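Histidinol dehydrogenase (PDB 6AN0) probably catalyses the two NAD+-dependent oxidations that end histidine biosynthesis, L-histidinol to L-histidinaldehyde to L-histidine, using one zinc ion per subunit. Local coordinates at residues Q25-K30 / D269-L274; A328-I333 / L373-Y378. One frame throughout, in Å; residues are numbered along the deposited sequence.

Contact 1: Q25-K30 / D269-L274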
loop_
_atom_site.group_PDB
_atom_site.type_symbol
_atom_site.label_atom_id
_atom_site.label_comp_id
_atom_site.label_asym_id
_atom_site.label_seq_id
_atom_site.Cartn_x
_atom_site.Cartn_y
_atom_site.Cartn_z
ATOM N N GLN A 25 2.825 -11.641 22.223
ATOM C CA GLN A 25 3.054 -10.212 22.396
ATOM C C GLN A 25 4.514 -9.837 22.161
ATOM O O GLN A 25 5.430 -10.457 22.714
ATOM C CB GLN A 25 2.630 -9.781 23.800
ATOM C CG GLN A 25 1.159 -9.978 24.074
ATOM C CD GLN A 25 0.291 -9.119 23.184
ATOM O OE1 GLN A 25 0.687 -8.022 22.779
ATOM N NE2 GLN A 25 -0.898 -9.615 22.864
ATOM N N ARG A 26 4.732 -8.811 21.341
ATOM C CA ARG A 26 6.044 -8.202 21.264
ATOM C C ARG A 26 6.315 -7.424 22.550
ATOM O O ARG A 26 5.391 -7.150 23.323
ATOM C CB ARG A 26 6.141 -7.275 20.053
ATOM C CG ARG A 26 6.487 -7.984 18.747
ATOM C CD ARG A 26 5.322 -8.819 18.248
ATOM N NE ARG A 26 5.530 -9.279 16.875
ATOM C CZ ARG A 26 4.650 -10.011 16.202
ATOM N NH1 ARG A 26 3.514 -10.367 16.789
ATOM N NH2 ARG A 26 4.908 -10.393 14.951
ATOM N N PRO A 27 7.578 -7.092 22.823
ATOM C CA PRO A 27 7.858 -6.180 23.936
ATOM C C PRO A 27 7.209 -4.828 23.681
ATOM O O PRO A 27 7.045 -4.402 22.534
ATOM C CB PRO A 27 9.391 -6.084 23.953
ATOM C CG PRO A 27 9.847 -6.631 22.627
ATOM C CD PRO A 27 8.810 -7.618 22.206
ATOM N N VAL A 28 6.804 -4.166 24.770
ATOM C CA VAL A 28 6.155 -2.868 24.642
ATOM C C VAL A 28 7.116 -1.890 23.983
ATOM O O VAL A 28 8.342 -2.035 24.070
ATOM C CB VAL A 28 5.687 -2.344 26.012
ATOM C CG1 VAL A 28 4.620 -3.256 26.601
ATOM C CG2 VAL A 28 6.861 -2.228 26.955
ATOM N N GLN A 29 6.556 -0.905 23.281
ATOM C CA GLN A 29 7.338 0.155 22.666
ATOM C C GLN A 29 7.173 1.454 23.445
ATOM O O GLN A 29 6.268 1.598 24.268
ATOM C CB GLN A 29 6.929 0.366 21.206
ATOM C CG GLN A 29 7.161 -0.857 20.342
ATOM C CD GLN A 29 6.982 -0.568 18.868
ATOM O OE1 GLN A 29 7.909 -0.113 18.197
ATOM N NE2 GLN A 29 5.788 -0.828 18.356
ATOM N N LYS A 30 8.072 2.398 23.176
ATOM C CA LYS A 30 8.027 3.698 23.836
ATOM C C LYS A 30 6.762 4.458 23.444
ATOM O O LYS A 30 6.348 4.453 22.282
ATOM C CB LYS A 30 9.270 4.512 23.475
ATOM C CG LYS A 30 10.394 4.415 24.486
ATOM C CD LYS A 30 11.745 4.788 23.889
ATOM C CE LYS A 30 12.594 5.517 24.923
ATOM N NZ LYS A 30 14.060 5.264 24.833
ATOM N N ASP A 269 15.720 -4.339 21.185
ATOM C CA ASP A 269 14.270 -4.447 21.062
ATOM C C ASP A 269 13.829 -5.563 20.116
ATOM O O ASP A 269 12.622 -5.781 19.955
ATOM C CB ASP A 269 13.678 -3.109 20.596
ATOM C CG ASP A 269 13.777 -2.024 21.655
ATOM O OD1 ASP A 269 13.791 -2.372 22.855
ATOM O OD2 ASP A 269 13.831 -0.829 21.292
ATOM N N SER A 270 14.765 -6.261 19.479
ATOM C CA SER A 270 14.431 -7.417 18.661
ATOM C C SER A 270 13.793 -8.503 19.518
ATOM O O SER A 270 13.949 -8.533 20.740
ATOM C CB SER A 270 15.677 -7.987 17.984
ATOM O OG SER A 270 16.192 -7.107 17.009
ATOM N N GLN A 271 13.087 -9.417 18.863
ATOM C CA GLN A 271 12.471 -10.537 19.557
ATOM C C GLN A 271 12.641 -11.795 18.726
ATOM O O GLN A 271 12.491 -11.761 17.497
ATOM C CB GLN A 271 10.975 -10.301 19.818
ATOM C CG GLN A 271 10.325 -11.427 20.629
ATOM C CD GLN A 271 8.861 -11.177 20.929
ATOM O OE1 GLN A 271 8.066 -10.959 20.023
ATOM N NE2 GLN A 271 8.499 -11.200 22.219
ATOM N N VAL A 272 12.939 -12.908 19.388
ATOM C CA VAL A 272 12.972 -14.189 18.694
ATOM C C VAL A 272 12.032 -15.162 19.397
ATOM O O VAL A 272 11.850 -15.126 20.619
ATOM C CB VAL A 272 14.403 -14.774 18.578
ATOM C CG1 VAL A 272 15.392 -13.706 18.097
ATOM C CG2 VAL A 272 14.864 -15.390 19.897
ATOM N N ILE A 273 11.420 -16.036 18.597
ATOM C CA ILE A 273 10.494 -17.050 19.077
ATOM C C ILE A 273 10.953 -18.382 18.513
ATOM O O ILE A 273 11.131 -18.506 17.296
ATOM C CB ILE A 273 9.045 -16.765 18.632
ATOM C CG1 ILE A 273 8.610 -15.360 19.063
ATOM C CG2 ILE A 273 8.102 -17.825 19.201
ATOM C CD1 ILE A 273 8.394 -15.228 20.538
ATOM N N LEU A 274 11.163 -19.367 19.387
ATOM C CA LEU A 274 11.487 -20.731 18.974
ATOM C C LEU A 274 10.337 -21.658 19.360
ATOM O O LEU A 274 10.002 -21.779 20.544
ATOM C CB LEU A 274 12.799 -21.201 19.614
ATOM C CG LEU A 274 13.187 -22.679 19.451
ATOM C CD1 LEU A 274 13.345 -23.053 17.979
ATOM C CD2 LEU A 274 14.471 -22.994 20.219
#
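The side-chain amide of Gln-271 lies between two aliphatic groups. Over one face sits the Pro-27 ring, whose CD is 3.6 Å from Gln-271 NE2; over the other lies the tip of Ile-273, its CD1 4.1 Å from Gln-271 CD. At the amide edge, Gln-271 NE2 donates to Gln-25 O at 3.2 Å. That bond is nearly straight (170° at the hydrogen), lies in the amide plane and meets a lone pair of the carbonyl. Gln-271 reaches the loop because CG is anti to its backbone N (chi1 -176°) and the chain runs on extended. Arg-26 crosses it at about a right angle, Arg-26 CG lying 3.6 Å from Gln-271 OE1, and a bend at chi2 (71°) takes its guanidinium past the amide. That group pairs with Glu-242 and makes a cation-pi contact with Tyr-327. Tyr-327 OH also bonds Gln-271 OE1, Gln-308 O takes a further bond from Gln-271 NE2, and Arg-310 shares Gln-25 O. With polar partners at both ends and a hydrocarbon cover, the amide is fixed in rotation, and the one hydrogen bond between the two segments is made by a neutral side chain.

Contact 2: A328-I333 / L373-Y378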
loop_
_atom_site.group_PDB
_atom_site.type_symbol
_atom_site.label_atom_id
_atom_site.label_comp_id
_atom_site.label_asym_id
_atom_site.label_seq_id
_atom_site.Cartn_x
_atom_site.Cartn_y
_atom_site.Cartn_z
ATOM N N ALA A 328 2.329 -13.827 13.368
ATOM C CA ALA A 328 2.587 -13.127 12.104
ATOM C C ALA A 328 4.011 -12.579 12.078
ATOM O O ALA A 328 4.212 -11.354 12.118
ATOM C CB ALA A 328 1.561 -12.012 11.884
ATOM N N PRO A 329 5.016 -13.451 11.988
ATOM C CA PRO A 329 6.408 -13.016 12.148
ATOM C C PRO A 329 6.959 -12.294 10.922
ATOM O O PRO A 329 6.595 -12.574 9.776
ATOM C CB PRO A 329 7.162 -14.335 12.374
ATOM C CG PRO A 329 6.335 -15.360 11.580
ATOM C CD PRO A 329 4.895 -14.908 11.783
ATOM N N GLU A 330 7.872 -11.354 11.179
ATOM C CA GLU A 330 8.610 -10.736 10.076
ATOM C C GLU A 330 9.373 -11.792 9.267
ATOM O O GLU A 330 9.306 -11.817 8.032
ATOM C CB GLU A 330 9.578 -9.683 10.617
ATOM C CG GLU A 330 10.371 -8.989 9.526
ATOM C CD GLU A 330 11.586 -8.249 10.049
ATOM O OE1 GLU A 330 12.014 -8.526 11.185
ATOM O OE2 GLU A 330 12.133 -7.414 9.302
ATOM N N HIS A 331 10.110 -12.668 9.952
ATOM C CA HIS A 331 10.809 -13.786 9.320
ATOM C C HIS A 331 10.341 -15.091 9.939
ATOM O O HIS A 331 10.220 -15.193 11.167
ATOM C CB HIS A 331 12.324 -13.713 9.519
ATOM C CG HIS A 331 12.946 -12.430 9.085
ATOM N ND1 HIS A 331 13.179 -11.387 9.959
ATOM C CD2 HIS A 331 13.430 -12.035 7.884
ATOM C CE1 HIS A 331 13.766 -10.398 9.307
ATOM N NE2 HIS A 331 13.927 -10.765 8.047
ATOM N N LEU A 332 10.115 -16.099 9.100
ATOM C CA LEU A 332 9.721 -17.431 9.555
ATOM C C LEU A 332 10.738 -18.433 9.030
ATOM O O LEU A 332 10.954 -18.509 7.822
ATOM C CB LEU A 332 8.323 -17.778 9.038
ATOM C CG LEU A 332 7.857 -19.220 9.251
ATOM C CD1 LEU A 332 7.840 -19.533 10.756
ATOM C CD2 LEU A 332 6.473 -19.430 8.644
ATOM N N ILE A 333 11.351 -19.212 9.920
ATOM C CA ILE A 333 12.257 -20.283 9.501
ATOM C C ILE A 333 11.590 -21.624 9.789
ATOM O O ILE A 333 11.276 -21.939 10.944
ATOM C CB ILE A 333 13.625 -20.186 10.195
ATOM C CG1 ILE A 333 14.269 -18.812 9.927
ATOM C CG2 ILE A 333 14.544 -21.323 9.717
ATOM C CD1 ILE A 333 15.667 -18.632 10.538
ATOM N N LEU A 373 10.871 -5.638 5.408
ATOM C CA LEU A 373 9.750 -6.522 5.694
ATOM C C LEU A 373 8.904 -6.010 6.852
ATOM O O LEU A 373 9.412 -5.337 7.749
ATOM C CB LEU A 373 10.256 -7.924 6.040
ATOM C CG LEU A 373 10.968 -8.678 4.925
ATOM C CD1 LEU A 373 11.791 -9.820 5.520
ATOM C CD2 LEU A 373 9.923 -9.228 3.966
ATOM N N PRO A 374 7.613 -6.354 6.869
ATOM C CA PRO A 374 6.710 -5.874 7.932
ATOM C C PRO A 374 6.936 -6.625 9.237
ATOM O O PRO A 374 6.958 -7.860 9.275
ATOM C CB PRO A 374 5.314 -6.166 7.369
ATOM C CG PRO A 374 5.533 -7.348 6.480
ATOM C CD PRO A 374 6.888 -7.117 5.831
ATOM N N THR A 375 7.076 -5.874 10.300
ATOM C CA THR A 375 7.404 -6.399 11.616
ATOM C C THR A 375 6.273 -6.066 12.597
ATOM O O THR A 375 5.301 -5.384 12.253
ATOM C CB THR A 375 8.742 -5.814 12.058
ATOM O OG1 THR A 375 9.333 -6.658 13.054
ATOM C CG2 THR A 375 8.495 -4.428 12.596
ATOM N N ASN A 376 6.390 -6.577 13.827
ATOM C CA ASN A 376 5.475 -6.236 14.921
ATOM C C ASN A 376 4.035 -6.632 14.598
ATOM O O ASN A 376 3.082 -6.018 15.091
ATOM C CB ASN A 376 5.558 -4.745 15.262
ATOM C CG ASN A 376 5.025 -4.425 16.648
ATOM O OD1 ASN A 376 4.987 -5.282 17.530
ATOM N ND2 ASN A 376 4.603 -3.181 16.839
ATOM N N GLY A 377 3.865 -7.666 13.774
ATOM C CA GLY A 377 2.550 -8.130 13.388
ATOM C C GLY A 377 1.993 -7.487 12.141
ATOM O O GLY A 377 0.898 -7.866 11.704
ATOM N N TYR A 378 2.711 -6.535 11.535
ATOM C CA TYR A 378 2.236 -5.959 10.285
ATOM C C TYR A 378 2.276 -6.942 9.126
ATOM O O TYR A 378 1.781 -6.612 8.043
ATOM C CB TYR A 378 3.031 -4.701 9.949
ATOM C CG TYR A 378 2.568 -3.531 10.800
ATOM C CD1 TYR A 378 1.294 -2.993 10.633
ATOM C CD2 TYR A 378 3.380 -2.994 11.785
ATOM C CE1 TYR A 378 0.853 -1.936 11.402
ATOM C CE2 TYR A 378 2.937 -1.928 12.579
ATOM C CZ TYR A 378 1.671 -1.409 12.373
ATOM O OH TYR A 378 1.221 -0.358 13.135
HETATM O O HOH W 1 5.057 -8.858 11.266
#
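Glu-330, a predicted proton acceptor of the active site, packs against the 373-378 loop with its backbone and the aliphatic part of its side chain. Glu-330 CA approaches Pro-374 O at 3.4 Å in a CA-H...O contact, and CG, anti to the backbone N (chi1 -179°), comes within 3.6 Å of Leu-373 CB. The extended chain carries the carboxylate past the loop, where OE1 stays 3.8 Å from Thr-375 OG1; that hydroxyl bonds Pro-240 O instead. His-331, the other predicted proton acceptor, lies across Leu-373, whose CD1 is 3.4 Å from His-331 NE2. His-331 ND1 bonds Glu-242 O, an arrangement that would place a proton on ND1 and is consistent with an unprotonated, basic NE2, as a proton acceptor would need.

One shell out, a water bridges the backbones, donating to Ala-328 O (2.8 Å) and Pro-374 O (2.9 Å) and weakly accepting from Gly-377 N. Glu-242 spans the same junction: OE1 receives Glu-330 N and OE2 receives Asn-376 N. The loop folds back in a type I' turn from Thr-375 to Tyr-378, closed by Tyr-378 N to Thr-375 O, with Gly-377 at a positive phi of 90°.

Ala-328, also at positive phi, follows helix 317-327 as the first residue to leave helical geometry and leads into strand 331-335, which runs between strands 242-247 and 351-354. Helices 253-264 and 360-365 flank His-331 through Gln-263 and Asp-364, and Tyr-378 packs on Gly-231 of the second subunit.

Overall arrangement
From the N terminus, strand 10-13 enters one edge of the six-stranded parallel sheet, and the loop after helix 20-23 then supplies residues 25-30. Contact 1 closes a long loop of 238 residues, bringing this segment to strand 271-276. Contact 2 opens only later and closes a much shorter loop of 39 residues, between strand 331-335 and the segment 373-378 that precedes strand 391-399. The two are therefore in series, neither nested nor crossed. Their centres nevertheless lie about 11 Å apart, because the strands they reach, 271-276 and 331-335, flank 242-247 on opposite sides. Arg-26 joins them, its NH2 reaching Ala-328 O in a weak hydrogen bond, and Glu-242 has partners in both.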